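Local coordinates for protein succinate dehydrogenase subunit B (Mycolicibacterium smegmatis MC2 51, PDB 6LUM) that probably carries electrons through its three iron-sulfur clusters, from the flavoprotein subunit toward the membrane part of succinate dehydrogenase, at residues J[69-74]-J[127-132]; J[19-24]-J[49-54]; J[145-150]-J[203-208]; J[156-161]-J[208-213]. All blocks are in the same frame, centred on the assembly; numbering follows the deposited sequence.

Contact 1: J[69-74]-J[127-132]; sequences GTLTFR and KDLVVN
Asp128 CG sits between its own backbone N and carbonyl carbon (chi1 40°), which brings it to 3.6 Å from Thr72 N across the contact. Its OD2 accepts the N-H of Thr72 at a fairly straight 161°; the modelled separation is very short and its exact value doubtful. Leu71 turns its CD1 methyl against the same carboxylate and meets Leu129 CD1 at 4.0 Å, so apolar packing flanks the polar grip. Within the turn, Lys127 NZ forms a salt bridge with Asp128 OD1 at 3.6 Å. Farther along, the extended chain of Arg74 carries its guanidinium to strand 130-131. There NH1 donates to Val131 O at 3.0 Å, the bond bent to 142°, and NH2 adds a weak second bond to the same oxygen. Val130 CG1 lies 3.8 Å above one guanidinium face, toward the rim. The arginine is thus held by Val131 O and, through NE, by Glu161 of subunit A, its side chain about 8 Å from the [2Fe-2S] cluster. Segment 127-132 holds a type II turn from Lys127 to Val130, linking strands 125-127 and 130-131: a tight beta hairpin of the [2Fe-2S] ferredoxin-type domain.

Contact 2: J[19-24]-J[49-54]; sequences VPEGAV and PCLPSD
Ala23 and Pro49 meet at the edge of the [2Fe-2S] ferredoxin-type domain, where the N-terminal extension enters the beta sheet and the chain leaves it again after the first two strands. Both segments are loops, and their touching parts run 101° apart, so they cross instead of pairing like strands. What joins them is van der Waals packing. Ala23 CB touches Pro49 CB at 3.7 Å, the apolar side-chain pair between the segments. Ala23 also meets backbone, its CA lying 3.6 Å from Cys50 O. The carbonyls of Gly22 and Cys50 also come close, with 3.2 Å between Gly22 O and Cys50 O; as both are acceptors, this pair contributes no bond. Leu51 closes the other end. Its CG is anti to the carbonyl carbon, beside the backbone N (chi1 -88°), and from there the CD1 methyl touches Gly22 O at 3.3 Å. CD2 stands 4.2 Å from Glu21 OE1, a loose apposition near the surface. Cys50 is the buried member, with its side chain packed on Val26, Met101 and Met104; it is not one of the cysteines lining the [2Fe-2S] pocket. Val24 also reaches Met104. Segment 19-24 runs on into strand 27-32, whereas 49-54 follows strand 42-47, the antiparallel neighbour of 27-32, and leads into helix 56-67. The crossing therefore lies just beyond one end of this strand pair, at the start of the connection to the helix.

Contact 3: J[145-150]-J[203-208]; sequences PFLVTS and HRFIFD
Phe205 presents its ring to residues 145-147, and is met mainly by backbone. Pro145 O approaches obliquely, 3.1 Å from Phe205 CZ, while Pro145 CB touches Phe205 CE2 at 4.0 Å. Phe146 N lies 3.7 Å above one face of the ring, toward the rim. Over the centre of the opposite face stands Arg204 CD, 3.9 Å above the plane, so the ring is sandwiched between the loop and its own helix neighbour. Leu147 completes this shell: its CD1 methyl packs obliquely on Phe205 CD1 at 4.1 Å and also abuts the carboxylate of Asp208.

The second shell is polar. Arg204 runs out with CG anti to the backbone N (chi1 -171°) and bends at chi2 (-89°); its NH1 reaches Asp208 OD2 at 3.3 Å in a weak ion pair, with Leu147 CD1 at the guanidinium edge. Its NH2 donates to Gly101 O of subunit A, and Lys153 of that subunit bonds to Leu147 O. At the helix end, Phe207 N closes the last helical turn on His203 O at 3.0 Å, and the His203 ring is fixed by Thr171 and Glu252. The contact thus packs a loop onto the C-terminal end of helix 196-206 in the helical dicluster domain, at its border with subunit A.

Contact 4: J[156-161]-J[208-213]; sequences KERIQS and DSRDEA
Gln160 and Arg158 reach across from the 156-161 loop to Arg210, the centre of an inverse gamma turn in the link between helices 196-206 and 214-221 of the dicluster domain. The Gln160 chain is extended beyond CG and crosses that of Arg210 at about a right angle, yet their flat ends lie almost parallel, with amide and guanidinium planes only 12° apart. Gln160 CD is 4.0 Å from Arg210 NE. Against Asp208 the amide plane stands nearly perpendicular (83°) to that of the carboxylate, with Gln160 CD 4.0 Å from Asp208 OD1. Asp208 OD2 also makes a long ion pair with Arg210 NH1; the oxygen stands well out of the guanidinium plane, leaving attraction of charges without a directed bond.

Arg158 meets Arg210 through carbon alone. The two chains cross at about a right angle, Arg158 CD resting 3.9 Å from Arg210 CB, and the guanidinium planes diverge by 34°. Subunit A borders this side: Arg158 NH1 bonds weakly to Lys99 O there, and Glu98 of the same subunit is a long, weak ion partner of Arg210 NE. Weak as they are, these partners may offset some of the repulsion of two like charges, whose nitrogens Arg158 NH1 and Arg210 NH1 are 5.7 Å apart.

From the N terminus, contact 2 closes first, joining the entry to strand 27-32 with the exit of strand 42-47. Contact 1 follows in series, tying the loop after helix 56-67 to the hairpin of strands 125-127 and 130-131; its nearest atoms are about 13 Å from those of contact 2. Past the chain's centre the pattern changes. Contacts 3 and 4 cross, with alternating segments, share Asp208, and have centres 9 Å apart. A probable hydrogen bond from Glu212 N to Val148 O, at 3.1 Å, knits them. Together they fasten the connection between helices 134-140 and 162-165 to the chain leaving helix 196-206.

Contact 1: J[69-74]-J[127-132]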
loop_
_atom_site.group_PDB
_atom_site.type_symbol
_atom_site.label_atom_id
_atom_site.label_comp_id
_atom_site.label_asym_id
_atom_site.label_seq_id
_atom_site.Cartn_x
_atom_site.Cartn_y
_atom_site.Cartn_z
ATOM N N GLY J 69 45.333 22.744 -7.789
ATOM C CA GLY J 69 44.215 23.625 -7.551
ATOM C C GLY J 69 43.068 23.307 -8.472
ATOM O O GLY J 69 41.970 23.844 -8.327
ATOM N N THR J 70 43.309 22.405 -9.411
ATOM C CA THR J 70 42.230 21.700 -10.079
ATOM C C THR J 70 41.794 20.467 -9.295
ATOM O O THR J 70 40.741 19.896 -9.590
ATOM C CB THR J 70 42.671 21.306 -11.494
ATOM O OG1 THR J 70 43.206 22.455 -12.157
ATOM C CG2 THR J 70 41.499 20.809 -12.312
ATOM N N LEU J 71 42.563 20.073 -8.282
ATOM C CA LEU J 71 42.314 18.846 -7.534
ATOM C C LEU J 71 41.168 19.049 -6.556
ATOM O O LEU J 71 41.257 19.888 -5.659
ATOM C CB LEU J 71 43.575 18.425 -6.790
ATOM C CG LEU J 71 43.413 17.243 -5.849
ATOM C CD1 LEU J 71 42.891 16.056 -6.612
ATOM C CD2 LEU J 71 44.729 16.907 -5.217
ATOM N N THR J 72 40.099 18.280 -6.714
ATOM C CA THR J 72 38.964 18.382 -5.818
ATOM C C THR J 72 38.800 17.096 -5.028
ATOM O O THR J 72 39.236 16.027 -5.442
ATOM C CB THR J 72 37.676 18.674 -6.582
ATOM O OG1 THR J 72 37.245 17.488 -7.246
ATOM C CG2 THR J 72 37.910 19.750 -7.601
ATOM N N PHE J 73 38.171 17.224 -3.868
ATOM C CA PHE J 73 37.834 16.111 -2.999
ATOM C C PHE J 73 36.943 16.665 -1.904
ATOM O O PHE J 73 36.875 17.878 -1.701
ATOM C CB PHE J 73 39.072 15.435 -2.413
ATOM C CG PHE J 73 39.971 16.354 -1.652
ATOM C CD1 PHE J 73 40.883 17.144 -2.300
ATOM C CD2 PHE J 73 39.920 16.404 -0.282
ATOM C CE1 PHE J 73 41.702 17.976 -1.600
ATOM C CE2 PHE J 73 40.742 17.236 0.418
ATOM C CZ PHE J 73 41.628 18.024 -0.242
ATOM N N ARG J 74 36.249 15.774 -1.218
ATOM C CA ARG J 74 35.325 16.164 -0.171
ATOM C C ARG J 74 35.996 16.046 1.187
ATOM O O ARG J 74 36.814 15.154 1.406
ATOM C CB ARG J 74 34.075 15.300 -0.211
ATOM C CG ARG J 74 33.254 15.493 -1.437
ATOM C CD ARG J 74 32.035 14.635 -1.400
ATOM N NE ARG J 74 31.135 14.932 -2.502
ATOM C CZ ARG J 74 30.688 14.024 -3.357
ATOM N NH1 ARG J 74 31.066 12.768 -3.234
ATOM N NH2 ARG J 74 29.869 14.370 -4.331
ATOM N N LYS J 127 34.826 13.882 -10.711
ATOM C CA LYS J 127 36.085 14.571 -10.931
ATOM C C LYS J 127 37.140 13.760 -10.196
ATOM O O LYS J 127 36.867 12.641 -9.751
ATOM C CB LYS J 127 35.990 16.030 -10.465
ATOM C CG LYS J 127 36.925 16.973 -11.179
ATOM C CD LYS J 127 36.344 18.353 -11.235
ATOM C CE LYS J 127 37.376 19.355 -11.672
ATOM N NZ LYS J 127 38.581 19.291 -10.823
ATOM N N ASP J 128 38.334 14.299 -10.061
ATOM C CA ASP J 128 39.341 13.574 -9.304
ATOM C C ASP J 128 38.908 13.404 -7.861
ATOM O O ASP J 128 38.522 14.368 -7.208
ATOM C CB ASP J 128 40.668 14.308 -9.398
ATOM C CG ASP J 128 40.498 15.790 -9.323
ATOM O OD1 ASP J 128 40.688 16.450 -10.365
ATOM O OD2 ASP J 128 40.186 16.304 -8.235
ATOM N N LEU J 129 38.926 12.165 -7.384
ATOM C CA LEU J 129 38.621 11.774 -6.012
ATOM C C LEU J 129 37.210 12.128 -5.571
ATOM O O LEU J 129 36.884 11.958 -4.400
ATOM C CB LEU J 129 39.616 12.373 -5.018
ATOM C CG LEU J 129 41.093 12.307 -5.362
ATOM C CD1 LEU J 129 41.896 12.996 -4.302
ATOM C CD2 LEU J 129 41.522 10.893 -5.490
ATOM N N VAL J 130 36.350 12.592 -6.468
ATOM C CA VAL J 130 34.957 12.879 -6.149
ATOM C C VAL J 130 34.094 11.900 -6.926
ATOM O O VAL J 130 34.254 11.762 -8.141
ATOM C CB VAL J 130 34.580 14.330 -6.488
ATOM C CG1 VAL J 130 33.105 14.497 -6.434
ATOM C CG2 VAL J 130 35.214 15.268 -5.529
ATOM N N VAL J 131 33.191 11.214 -6.239
ATOM C CA VAL J 131 32.312 10.258 -6.889
ATOM C C VAL J 131 30.872 10.696 -6.685
ATOM O O VAL J 131 30.581 11.642 -5.961
ATOM C CB VAL J 131 32.522 8.824 -6.385
ATOM C CG1 VAL J 131 33.972 8.442 -6.495
ATOM C CG2 VAL J 131 32.054 8.698 -4.977
ATOM N N ASN J 132 29.972 9.992 -7.348
ATOM C CA ASN J 132 28.550 10.305 -7.332
ATOM C C ASN J 132 27.884 9.388 -6.314
ATOM O O ASN J 132 27.648 8.211 -6.585
ATOM C CB ASN J 132 27.964 10.134 -8.727
ATOM C CG ASN J 132 26.558 10.662 -8.844
ATOM O OD1 ASN J 132 26.170 11.587 -8.140
ATOM N ND2 ASN J 132 25.785 10.075 -9.742
#

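Contact 2: J[19-24]-J[49-54]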
loop_
_atom_site.group_PDB
_atom_site.type_symbol
_atom_site.label_atom_id
_atom_site.label_comp_id
_atom_site.label_asym_id
_atom_site.label_seq_id
_atom_site.Cartn_x
_atom_site.Cartn_y
_atom_site.Cartn_z
ATOM N N VAL J 19 57.544 27.160 4.171
ATOM C CA VAL J 19 58.816 26.653 4.675
ATOM C C VAL J 19 58.553 25.330 5.384
ATOM O O VAL J 19 57.660 25.265 6.235
ATOM C CB VAL J 19 59.478 27.658 5.636
ATOM C CG1 VAL J 19 60.783 27.107 6.184
ATOM C CG2 VAL J 19 59.689 28.993 4.931
ATOM N N PRO J 20 59.289 24.271 5.078
ATOM C CA PRO J 20 59.178 23.030 5.847
ATOM C C PRO J 20 59.962 23.150 7.148
ATOM O O PRO J 20 60.752 24.065 7.338
ATOM C CB PRO J 20 59.792 21.994 4.909
ATOM C CG PRO J 20 60.817 22.770 4.151
ATOM C CD PRO J 20 60.237 24.145 3.958
ATOM N N GLU J 21 59.723 22.203 8.058
ATOM C CA GLU J 21 60.474 22.152 9.309
ATOM C C GLU J 21 61.339 20.903 9.391
ATOM O O GLU J 21 62.568 21.006 9.423
ATOM C CB GLU J 21 59.505 22.205 10.495
ATOM C CG GLU J 21 58.636 23.446 10.525
ATOM C CD GLU J 21 57.407 23.302 9.645
ATOM O OE1 GLU J 21 57.215 22.206 9.082
ATOM O OE2 GLU J 21 56.637 24.277 9.517
ATOM N N GLY J 22 60.723 19.727 9.417
ATOM C CA GLY J 22 61.412 18.476 9.186
ATOM C C GLY J 22 60.610 17.664 8.197
ATOM O O GLY J 22 59.526 17.176 8.521
ATOM N N ALA J 23 61.148 17.469 7.003
ATOM C CA ALA J 23 60.360 16.982 5.886
ATOM C C ALA J 23 60.923 15.674 5.359
ATOM O O ALA J 23 62.138 15.453 5.350
ATOM C CB ALA J 23 60.314 18.014 4.756
ATOM N N VAL J 24 60.020 14.807 4.924
ATOM C CA VAL J 24 60.407 13.580 4.254
ATOM C C VAL J 24 60.098 13.633 2.766
ATOM O O VAL J 24 60.597 12.780 2.015
ATOM C CB VAL J 24 59.737 12.355 4.905
ATOM C CG1 VAL J 24 60.476 11.080 4.544
ATOM C CG2 VAL J 24 59.703 12.530 6.407
ATOM N N PRO J 49 55.853 17.806 1.459
ATOM C CA PRO J 49 56.537 17.453 2.702
ATOM C C PRO J 49 55.583 16.826 3.699
ATOM O O PRO J 49 54.407 17.183 3.771
ATOM C CB PRO J 49 57.054 18.802 3.207
ATOM C CG PRO J 49 56.069 19.753 2.708
ATOM C CD PRO J 49 55.613 19.251 1.371
ATOM N N CYS J 50 56.104 15.883 4.474
ATOM C CA CYS J 50 55.333 15.163 5.469
ATOM C C CYS J 50 55.936 15.399 6.844
ATOM O O CYS J 50 57.057 15.888 6.973
ATOM C CB CYS J 50 55.293 13.666 5.150
ATOM S SG CYS J 50 54.397 12.642 6.325
ATOM N N LEU J 51 55.181 15.054 7.875
ATOM C CA LEU J 51 55.605 15.166 9.262
ATOM C C LEU J 51 55.208 13.909 10.011
ATOM O O LEU J 51 54.529 13.035 9.466
ATOM C CB LEU J 51 54.975 16.392 9.943
ATOM C CG LEU J 51 55.640 17.765 9.886
ATOM C CD1 LEU J 51 57.001 17.688 10.534
ATOM C CD2 LEU J 51 55.724 18.312 8.481
ATOM N N PRO J 52 55.638 13.770 11.266
ATOM C CA PRO J 52 55.039 12.727 12.106
ATOM C C PRO J 52 53.586 13.006 12.438
ATOM O O PRO J 52 52.769 12.080 12.455
ATOM C CB PRO J 52 55.926 12.739 13.357
ATOM C CG PRO J 52 57.212 13.301 12.893
ATOM C CD PRO J 52 56.840 14.339 11.894
ATOM N N SER J 53 53.244 14.257 12.716
ATOM C CA SER J 53 51.867 14.633 13.028
ATOM C C SER J 53 51.158 15.194 11.796
ATOM O O SER J 53 50.689 16.327 11.782
ATOM C CB SER J 53 51.844 15.631 14.179
ATOM O OG SER J 53 52.301 15.029 15.376
ATOM N N ASP J 54 51.085 14.383 10.749
ATOM C CA ASP J 54 50.331 14.725 9.556
ATOM C C ASP J 54 49.327 13.634 9.253
ATOM O O ASP J 54 49.240 12.624 9.950
ATOM C CB ASP J 54 51.223 14.930 8.332
ATOM C CG ASP J 54 51.888 16.279 8.315
ATOM O OD1 ASP J 54 51.333 17.226 8.907
ATOM O OD2 ASP J 54 52.952 16.406 7.678
#

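Contact 3: J[145-150]-J[203-208]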
loop_
_atom_site.group_PDB
_atom_site.type_symbol
_atom_site.label_atom_id
_atom_site.label_comp_id
_atom_site.label_asym_id
_atom_site.label_seq_id
_atom_site.Cartn_x
_atom_site.Cartn_y
_atom_site.Cartn_z
ATOM N N PRO J 145 14.648 3.181 5.705
ATOM C CA PRO J 145 15.462 3.363 6.910
ATOM C C PRO J 145 14.882 4.359 7.903
ATOM O O PRO J 145 15.581 5.226 8.414
ATOM C CB PRO J 145 16.788 3.867 6.337
ATOM C CG PRO J 145 16.359 4.671 5.192
ATOM C CD PRO J 145 15.159 4.000 4.596
ATOM N N PHE J 146 13.591 4.230 8.186
ATOM C CA PHE J 146 12.933 5.100 9.145
ATOM C C PHE J 146 11.978 4.278 9.988
ATOM O O PHE J 146 11.539 3.202 9.590
ATOM C CB PHE J 146 12.187 6.235 8.457
ATOM C CG PHE J 146 11.475 5.825 7.214
ATOM C CD1 PHE J 146 10.254 5.201 7.278
ATOM C CD2 PHE J 146 12.018 6.082 5.980
ATOM C CE1 PHE J 146 9.599 4.836 6.140
ATOM C CE2 PHE J 146 11.363 5.714 4.840
ATOM C CZ PHE J 146 10.154 5.092 4.920
ATOM N N LEU J 147 11.661 4.797 11.163
ATOM C CA LEU J 147 10.785 4.084 12.079
ATOM C C LEU J 147 9.348 4.191 11.594
ATOM O O LEU J 147 8.791 5.290 11.525
ATOM C CB LEU J 147 10.910 4.658 13.483
ATOM C CG LEU J 147 10.697 3.679 14.626
ATOM C CD1 LEU J 147 11.979 2.936 14.887
ATOM C CD2 LEU J 147 10.233 4.391 15.862
ATOM N N VAL J 148 8.750 3.060 11.252
ATOM C CA VAL J 148 7.341 3.007 10.896
ATOM C C VAL J 148 6.562 2.578 12.127
ATOM O O VAL J 148 6.920 1.596 12.784
ATOM C CB VAL J 148 7.103 2.044 9.727
ATOM C CG1 VAL J 148 5.636 1.960 9.413
ATOM C CG2 VAL J 148 7.871 2.501 8.510
ATOM N N THR J 149 5.503 3.321 12.454
ATOM C CA THR J 149 4.765 3.131 13.695
ATOM C C THR J 149 3.277 3.371 13.462
ATOM O O THR J 149 2.809 3.490 12.329
ATOM C CB THR J 149 5.312 4.036 14.800
ATOM O OG1 THR J 149 5.427 5.376 14.307
ATOM C CG2 THR J 149 6.651 3.531 15.298
ATOM N N SER J 150 2.535 3.467 14.566
ATOM C CA SER J 150 1.086 3.272 14.547
ATOM C C SER J 150 0.340 4.425 13.886
ATOM O O SER J 150 -0.278 4.253 12.831
ATOM C CB SER J 150 0.587 3.081 15.976
ATOM O OG SER J 150 -0.824 3.000 16.011
ATOM N N HIS J 203 19.410 -3.628 9.370
ATOM C CA HIS J 203 19.545 -4.364 10.619
ATOM C C HIS J 203 19.181 -3.487 11.799
ATOM O O HIS J 203 18.491 -3.926 12.728
ATOM C CB HIS J 203 20.980 -4.876 10.731
ATOM C CG HIS J 203 21.328 -5.491 12.048
ATOM N ND1 HIS J 203 21.682 -4.747 13.147
ATOM C CD2 HIS J 203 21.447 -6.785 12.420
ATOM C CE1 HIS J 203 21.971 -5.553 14.150
ATOM N NE2 HIS J 203 21.838 -6.795 13.734
ATOM N N ARG J 204 19.613 -2.227 11.757
ATOM C CA ARG J 204 19.319 -1.289 12.836
ATOM C C ARG J 204 17.824 -1.196 13.118
ATOM O O ARG J 204 17.412 -1.059 14.272
ATOM C CB ARG J 204 19.883 0.088 12.480
ATOM C CG ARG J 204 19.829 1.104 13.590
ATOM C CD ARG J 204 18.524 1.856 13.561
ATOM N NE ARG J 204 18.396 2.804 14.651
ATOM C CZ ARG J 204 17.231 3.241 15.098
ATOM N NH1 ARG J 204 16.117 2.782 14.579
ATOM N NH2 ARG J 204 17.179 4.102 16.091
ATOM N N PHE J 205 16.996 -1.250 12.079
ATOM C CA PHE J 205 15.556 -1.084 12.227
ATOM C C PHE J 205 14.810 -2.398 12.342
ATOM O O PHE J 205 13.705 -2.429 12.884
ATOM C CB PHE J 205 14.981 -0.322 11.039
ATOM C CG PHE J 205 15.297 1.122 11.054
ATOM C CD1 PHE J 205 14.633 1.971 11.902
ATOM C CD2 PHE J 205 16.259 1.634 10.225
ATOM C CE1 PHE J 205 14.927 3.297 11.918
ATOM C CE2 PHE J 205 16.558 2.955 10.251
ATOM C CZ PHE J 205 15.888 3.785 11.096
ATOM N N ILE J 206 15.368 -3.476 11.812
ATOM C CA ILE J 206 14.739 -4.777 11.962
ATOM C C ILE J 206 14.856 -5.247 13.400
ATOM O O ILE J 206 13.926 -5.849 13.944
ATOM C CB ILE J 206 15.362 -5.775 10.974
ATOM C CG1 ILE J 206 14.817 -5.531 9.575
ATOM C CG2 ILE J 206 15.091 -7.180 11.398
ATOM C CD1 ILE J 206 15.649 -6.128 8.506
ATOM N N PHE J 207 15.977 -4.960 14.053
ATOM C CA PHE J 207 16.157 -5.398 15.428
ATOM C C PHE J 207 15.847 -4.300 16.433
ATOM O O PHE J 207 16.418 -4.273 17.523
ATOM C CB PHE J 207 17.563 -5.951 15.614
ATOM C CG PHE J 207 17.756 -7.275 14.951
ATOM C CD1 PHE J 207 17.956 -7.362 13.592
ATOM C CD2 PHE J 207 17.686 -8.437 15.672
ATOM C CE1 PHE J 207 18.110 -8.569 12.983
ATOM C CE2 PHE J 207 17.842 -9.642 15.059
ATOM C CZ PHE J 207 18.054 -9.705 13.718
ATOM N N ASP J 208 14.925 -3.408 16.086
ATOM C CA ASP J 208 14.430 -2.357 16.966
ATOM C C ASP J 208 13.037 -2.738 17.438
ATOM O O ASP J 208 12.151 -2.987 16.618
ATOM C CB ASP J 208 14.395 -1.016 16.239
ATOM C CG ASP J 208 14.258 0.148 17.177
ATOM O OD1 ASP J 208 14.348 -0.064 18.394
ATOM O OD2 ASP J 208 14.066 1.281 16.701
#

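Contact 4: J[156-161]-J[208-213]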
loop_
_atom_site.group_PDB
_atom_site.type_symbol
_atom_site.label_atom_id
_atom_site.label_comp_id
_atom_site.label_asym_id
_atom_site.label_seq_id
_atom_site.Cartn_x
_atom_site.Cartn_y
_atom_site.Cartn_z
ATOM N N LYS J 156 4.528 10.575 25.458
ATOM C CA LYS J 156 5.535 10.434 26.499
ATOM C C LYS J 156 6.524 9.320 26.165
ATOM O O LYS J 156 6.734 8.402 26.956
ATOM C CB LYS J 156 4.880 10.206 27.854
ATOM C CG LYS J 156 5.795 10.501 29.014
ATOM C CD LYS J 156 6.205 11.949 28.994
ATOM C CE LYS J 156 5.028 12.864 29.267
ATOM N NZ LYS J 156 4.601 12.797 30.687
ATOM N N GLU J 157 7.090 9.341 24.955
ATOM C CA GLU J 157 8.262 8.525 24.629
ATOM C C GLU J 157 8.078 7.029 24.884
ATOM O O GLU J 157 8.519 6.504 25.905
ATOM C CB GLU J 157 9.534 9.064 25.315
ATOM C CG GLU J 157 9.575 9.248 26.830
ATOM C CD GLU J 157 10.111 8.060 27.568
ATOM O OE1 GLU J 157 10.784 7.233 26.939
ATOM O OE2 GLU J 157 9.858 7.954 28.781
ATOM N N ARG J 158 7.362 6.360 23.982
ATOM C CA ARG J 158 7.108 4.925 24.054
ATOM C C ARG J 158 8.304 4.136 24.575
ATOM O O ARG J 158 9.455 4.416 24.238
ATOM C CB ARG J 158 6.716 4.423 22.666
ATOM C CG ARG J 158 7.733 4.715 21.596
ATOM C CD ARG J 158 7.319 4.078 20.296
ATOM N NE ARG J 158 6.193 4.755 19.667
ATOM C CZ ARG J 158 6.326 5.664 18.712
ATOM N NH1 ARG J 158 7.533 5.987 18.284
ATOM N NH2 ARG J 158 5.265 6.243 18.175
ATOM N N ILE J 159 8.004 3.132 25.399
ATOM C CA ILE J 159 8.972 2.499 26.291
ATOM C C ILE J 159 9.789 1.452 25.546
ATOM O O ILE J 159 9.349 0.877 24.546
ATOM C CB ILE J 159 8.234 1.890 27.502
ATOM C CG1 ILE J 159 7.356 2.944 28.173
ATOM C CG2 ILE J 159 9.200 1.334 28.521
ATOM C CD1 ILE J 159 5.898 2.822 27.836
ATOM N N GLN J 160 11.001 1.206 26.043
ATOM C CA GLN J 160 11.895 0.196 25.493
ATOM C C GLN J 160 12.909 -0.175 26.563
ATOM O O GLN J 160 13.442 0.703 27.240
ATOM C CB GLN J 160 12.591 0.716 24.240
ATOM C CG GLN J 160 13.741 -0.114 23.763
ATOM C CD GLN J 160 14.085 0.187 22.338
ATOM O OE1 GLN J 160 13.245 0.087 21.459
ATOM N NE2 GLN J 160 15.322 0.570 22.100
ATOM N N SER J 161 13.159 -1.459 26.721
ATOM C CA SER J 161 14.008 -1.940 27.793
ATOM C C SER J 161 15.472 -1.645 27.504
ATOM O O SER J 161 15.877 -1.534 26.349
ATOM C CB SER J 161 13.820 -3.439 27.961
ATOM O OG SER J 161 12.470 -3.737 28.238
ATOM N N ASP J 208 14.925 -3.408 16.086
ATOM C CA ASP J 208 14.430 -2.357 16.966
ATOM C C ASP J 208 13.037 -2.738 17.438
ATOM O O ASP J 208 12.151 -2.987 16.618
ATOM C CB ASP J 208 14.395 -1.016 16.239
ATOM C CG ASP J 208 14.258 0.148 17.177
ATOM O OD1 ASP J 208 14.348 -0.064 18.394
ATOM O OD2 ASP J 208 14.066 1.281 16.701
ATOM N N SER J 209 12.842 -2.776 18.757
ATOM C CA SER J 209 11.576 -3.244 19.308
ATOM C C SER J 209 10.413 -2.365 18.882
ATOM O O SER J 209 9.339 -2.870 18.541
ATOM C CB SER J 209 11.658 -3.299 20.825
ATOM O OG SER J 209 12.830 -3.966 21.220
ATOM N N ARG J 210 10.599 -1.052 18.899
ATOM C CA ARG J 210 9.501 -0.136 18.617
ATOM C C ARG J 210 9.345 0.127 17.129
ATOM O O ARG J 210 9.281 1.266 16.690
ATOM C CB ARG J 210 9.700 1.165 19.379
ATOM C CG ARG J 210 11.128 1.563 19.608
ATOM C CD ARG J 210 11.164 2.946 20.194
ATOM N NE ARG J 210 12.502 3.373 20.570
ATOM C CZ ARG J 210 13.343 4.005 19.760
ATOM N NH1 ARG J 210 12.989 4.278 18.519
ATOM N NH2 ARG J 210 14.539 4.356 20.195
ATOM N N ASP J 211 9.255 -0.934 16.342
ATOM C CA ASP J 211 9.091 -0.822 14.904
ATOM C C ASP J 211 8.004 -1.781 14.445
ATOM O O ASP J 211 7.835 -2.865 15.003
ATOM C CB ASP J 211 10.405 -1.116 14.174
ATOM C CG ASP J 211 10.418 -0.580 12.764
ATOM O OD1 ASP J 211 9.668 0.368 12.479
ATOM O OD2 ASP J 211 11.175 -1.110 11.934
ATOM N N GLU J 212 7.260 -1.372 13.424
ATOM C CA GLU J 212 6.138 -2.146 12.915
ATOM C C GLU J 212 6.289 -2.451 11.432
ATOM O O GLU J 212 5.297 -2.591 10.720
ATOM C CB GLU J 212 4.821 -1.419 13.162
ATOM C CG GLU J 212 4.695 -0.832 14.540
ATOM C CD GLU J 212 3.473 0.038 14.679
ATOM O OE1 GLU J 212 2.635 0.031 13.755
ATOM O OE2 GLU J 212 3.350 0.731 15.709
ATOM N N ALA J 213 7.520 -2.531 10.945
ATOM C CA ALA J 213 7.755 -2.939 9.568
ATOM C C ALA J 213 8.965 -3.854 9.469
ATOM O O ALA J 213 9.601 -3.932 8.414
ATOM C CB ALA J 213 7.928 -1.731 8.654
#